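Local coordinates for glycerol Dehydrogenase (PDB 5XN8), which catalyses the NAD-dependent oxidation of glycerol to dihydroxyacetone, a reaction that lets microorganisms use glycerol as a carbon source without oxygen, at residues 288-291 with 292-295; 342-345 with 346-349. All coordinates share one frame; numbering follows the deposited sequence.

Contact 1. Residues 288-291 with 292-295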
loop_
_atom_site.group_PDB
_atom_site.type_symbol
_atom_site.label_atom_id
_atom_site.label_comp_id
_atom_site.label_asym_id
_atom_site.label_seq_id
_atom_site.Cartn_x
_atom_site.Cartn_y
_atom_site.Cartn_z
ATOM N N SER A 288 4.421 20.825 -13.841
ATOM C CA SER A 288 3.792 19.597 -13.411
ATOM C C SER A 288 4.860 18.513 -13.375
ATOM O O SER A 288 5.838 18.603 -14.101
ATOM C CB SER A 288 2.615 19.257 -14.320
ATOM O OG SER A 288 2.922 18.565 -15.527
ATOM N N PRO A 289 4.699 17.501 -12.496
ATOM C CA PRO A 289 5.738 16.462 -12.410
ATOM C C PRO A 289 5.867 15.636 -13.690
ATOM O O PRO A 289 4.973 15.658 -14.531
ATOM C CB PRO A 289 5.295 15.602 -11.218
ATOM C CG PRO A 289 3.853 15.878 -11.046
ATOM C CD PRO A 289 3.573 17.237 -11.587
ATOM N N MET A 290 6.972 14.917 -13.825
ATOM C CA MET A 290 7.296 14.222 -15.074
ATOM C C MET A 290 6.271 13.137 -15.407
ATOM O O MET A 290 5.823 13.060 -16.551
ATOM C CB MET A 290 8.718 13.646 -15.041
ATOM C CG MET A 290 9.242 13.162 -16.393
ATOM S SD MET A 290 9.204 14.407 -17.711
ATOM C CE MET A 290 9.648 13.440 -19.151
ATOM N N GLU A 291 5.872 12.339 -14.422
ATOM C CA GLU A 291 4.904 11.245 -14.714
ATOM C C GLU A 291 3.538 11.787 -15.131
ATOM O O GLU A 291 2.822 11.085 -15.835
ATOM C CB GLU A 291 4.873 10.063 -13.702
ATOM C CG GLU A 291 5.463 10.212 -12.297
ATOM C CD GLU A 291 4.614 11.117 -11.426
ATOM O OE1 GLU A 291 4.353 12.253 -11.892
ATOM O OE2 GLU A 291 4.214 10.697 -10.300
ATOM N N GLU A 292 3.194 13.015 -14.748
ATOM C CA GLU A 292 1.994 13.686 -15.232
ATOM C C GLU A 292 2.182 14.128 -16.692
ATOM O O GLU A 292 1.287 13.948 -17.525
ATOM C CB GLU A 292 1.622 14.881 -14.355
ATOM C CG GLU A 292 0.314 15.546 -14.774
ATOM C CD GLU A 292 -0.307 16.386 -13.680
ATOM O OE1 GLU A 292 0.187 17.489 -13.390
ATOM O OE2 GLU A 292 -1.317 15.973 -13.087
ATOM N N ILE A 293 3.339 14.711 -16.995
ATOM C CA ILE A 293 3.692 15.039 -18.382
ATOM C C ILE A 293 3.641 13.773 -19.253
ATOM O O ILE A 293 3.117 13.810 -20.364
ATOM C CB ILE A 293 5.086 15.736 -18.472
ATOM C CG1 ILE A 293 5.020 17.147 -17.883
ATOM C CG2 ILE A 293 5.592 15.815 -19.905
ATOM C CD1 ILE A 293 6.369 17.715 -17.492
ATOM N N GLU A 294 4.161 12.663 -18.735
ATOM C CA GLU A 294 4.204 11.392 -19.473
ATOM C C GLU A 294 2.836 10.730 -19.721
ATOM O O GLU A 294 2.642 10.108 -20.781
ATOM C CB GLU A 294 5.158 10.403 -18.795
ATOM C CG GLU A 294 6.619 10.757 -18.970
ATOM C CD GLU A 294 7.561 9.715 -18.369
ATOM O OE1 GLU A 294 7.094 8.644 -17.910
ATOM O OE2 GLU A 294 8.786 9.968 -18.312
ATOM N N THR A 295 1.906 10.852 -18.775
ATOM C CA THR A 295 0.542 10.363 -18.985
ATOM C C THR A 295 -0.194 11.143 -20.085
ATOM O O THR A 295 -0.949 10.551 -20.860
ATOM C CB THR A 295 -0.326 10.324 -17.696
ATOM O OG1 THR A 295 -1.686 10.551 -18.084
ATOM C CG2 THR A 295 -0.025 11.363 -16.700
#
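Glu292 and Ile293 fold back over Ser288 and Pro289 to form the first turn of helix 290-303, with Pro289 as the N-cap residue. Proline suits this place in having no N-H to leave without a partner; its ring holds phi near -65°, while an extended psi keeps it just before the helix, and it offers no side-chain cap. The chain of Glu292 starts anti to its own N (chi1 -176°) and runs on extended past the proline ring, bringing OE1 to Ser288 CB at 3.1 Å. The carboxylate thus meets the serine's methylene and not its hydroxyl, and Ser288 OG is buried with no polar partner in the model. Acidic residues at this end, Glu291 and Glu292, probably gain from the positive pole of the helix. Ile293 N gives the first straight helical bond, 3.1 Å to Pro289 O. Ile293 CG1 lies 3.5 Å from Ser288 OG, while CD1 is in loose apolar contact with Met290 SD. Lys216 of the second subunit packs on Met290 and Ile293 and donates a hydrogen bond to Ser288 O. Glu294 N reaches Met290 O at 2.8 Å, and its side chain crosses that of Met290, with Glu294 OE2 3.7 Å from Met290 CE. Leu358 and Trp362 of helix 345-363 cover these two residues. Thr295 N bonds Glu291 O at 3.1 Å; the methyl Thr295 CG2, modelled 3.0 Å from Glu291 O with an unstaggered chi1 of 149°, is unusually tight and doubtful in detail.

Contact 2. Residues 342-345 with 346-349; sequences AVTP and EQVH
Val343 and Val348 meet methyl to methyl, CG1 of the first lying 3.5 Å from CG2 of the second, across the start of helix 345-363. Each is a beta-branched residue whose two methyls spread widely, so one branch can make this contact while the rest of the side chain packs elsewhere. Beside them the chain of Gln347 crosses Val343 at about a right angle and carries its amide back to the loop. There Gln347 NE2 makes a weak bond of 2.9 Å to Ala342 O, bent to 118°; Gln347 OE1 is as close to that oxygen, an unfavourable meeting of two acceptors, so the modelled amide position is doubtful. Thr344 OG1 stands anti to its backbone N (chi1 -177°), turned toward Glu346, and donates to Glu346 OE1; the modelled 2.4 Å is too short to be trusted in detail. The threonine methyl CG2 consequently faces the helix, 3.4 Å from Gln347 N. The turn that brings these side chains together is closed by backbone bonds: Thr344 O accepts Val348 N at 3.2 Å, and Gln347 N weakly as well. Pro345 fits the first helical position, where no N-H has to be matched, and Pro345 O accepts His349 N at 3.1 Å. Farther out, Ile336 packs on both valines, Ala326 and Thr329 cover Val348, and His349 NE2 is hydrogen-bonded to Asp319 OD1, joining the turn to helix 318-329. With Thr344 as N-cap, the contact of Val343, just before it, with Val348, five residues on, is a hydrophobic staple.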
loop_
_atom_site.group_PDB
_atom_site.type_symbol
_atom_site.label_atom_id
_atom_site.label_comp_id
_atom_site.label_asym_id
_atom_site.label_seq_id
_atom_site.Cartn_x
_atom_site.Cartn_y
_atom_site.Cartn_z
ATOM N N ALA A 342 3.028 34.521 -11.923
ATOM C CA ALA A 342 3.326 35.514 -12.951
ATOM C C ALA A 342 3.697 34.840 -14.275
ATOM O O ALA A 342 4.567 33.960 -14.302
ATOM C CB ALA A 342 4.458 36.425 -12.499
ATOM N N VAL A 343 3.056 35.268 -15.362
ATOM C CA VAL A 343 3.401 34.802 -16.706
ATOM C C VAL A 343 3.889 35.981 -17.543
ATOM O O VAL A 343 3.286 37.054 -17.520
ATOM C CB VAL A 343 2.205 34.130 -17.428
ATOM C CG1 VAL A 343 2.646 33.605 -18.795
ATOM C CG2 VAL A 343 1.591 33.011 -16.579
ATOM N N THR A 344 4.985 35.761 -18.278
ATOM C CA THR A 344 5.549 36.747 -19.208
ATOM C C THR A 344 5.677 36.107 -20.589
ATOM O O THR A 344 5.696 34.875 -20.698
ATOM C CB THR A 344 6.931 37.261 -18.722
ATOM O OG1 THR A 344 7.422 38.276 -19.600
ATOM C CG2 THR A 344 7.962 36.177 -18.629
ATOM N N PRO A 345 5.751 36.930 -21.660
ATOM C CA PRO A 345 5.973 36.336 -22.988
ATOM C C PRO A 345 7.241 35.481 -23.096
ATOM O O PRO A 345 7.268 34.548 -23.892
ATOM C CB PRO A 345 6.059 37.561 -23.905
ATOM C CG PRO A 345 5.239 38.593 -23.224
ATOM C CD PRO A 345 5.493 38.383 -21.759
ATOM N N GLU A 346 8.267 35.792 -22.299
ATOM C CA GLU A 346 9.494 34.976 -22.243
ATOM C C GLU A 346 9.237 33.570 -21.686
ATOM O O GLU A 346 9.784 32.594 -22.191
ATOM C CB GLU A 346 10.590 35.664 -21.407
ATOM C CG GLU A 346 11.178 36.934 -22.018
ATOM C CD GLU A 346 10.425 38.225 -21.688
ATOM O OE1 GLU A 346 9.258 38.171 -21.210
ATOM O OE2 GLU A 346 10.999 39.304 -21.946
ATOM N N GLN A 347 8.394 33.467 -20.667
ATOM C CA GLN A 347 8.164 32.185 -19.994
ATOM C C GLN A 347 7.149 31.300 -20.744
ATOM O O GLN A 347 7.177 30.079 -20.572
ATOM C CB GLN A 347 7.837 32.374 -18.505
ATOM C CG GLN A 347 6.400 32.166 -18.064
ATOM C CD GLN A 347 6.197 32.435 -16.573
ATOM O OE1 GLN A 347 6.882 33.294 -15.978
ATOM N NE2 GLN A 347 5.238 31.718 -15.948
ATOM N N VAL A 348 6.274 31.896 -21.559
ATOM C CA VAL A 348 5.446 31.117 -22.509
ATOM C C VAL A 348 6.288 30.602 -23.703
ATOM O O VAL A 348 6.106 29.469 -24.141
ATOM C CB VAL A 348 4.199 31.920 -22.992
ATOM C CG1 VAL A 348 3.515 31.296 -24.209
ATOM C CG2 VAL A 348 3.195 32.050 -21.864
ATOM N N HIS A 349 7.177 31.440 -24.232
ATOM C CA HIS A 349 8.133 31.033 -25.277
ATOM C C HIS A 349 8.940 29.825 -24.771
ATOM O O HIS A 349 9.006 28.792 -25.436
ATOM C CB HIS A 349 9.027 32.236 -25.648
ATOM C CG HIS A 349 10.189 31.920 -26.546
ATOM N ND1 HIS A 349 11.415 31.522 -26.063
ATOM C CD2 HIS A 349 10.333 32.034 -27.891
ATOM C CE1 HIS A 349 12.255 31.362 -27.072
ATOM N NE2 HIS A 349 11.620 31.655 -28.196
#

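How the contacts relate
Along the chain, contact 1 comes first, turning the short link after helix 271-285 into helix 290-303; contact 2 follows some fifty residues later, where the loop after helix 318-329 enters helix 345-363. Each is confined to one continuous run, so they stand in series, neither nested nor crossed, with centres about 21 Å apart and nearest atoms about 11 Å. Helix 345-363 joins them: contact 2 starts it against helix 318-329, and its later residues Leu358 and Trp362 lie against contact 1. Helix 197-223 backs contact 1 through Tyr207 and Leu211, and both contacts touch the second subunit, at its Lys216 and Val225 respectively.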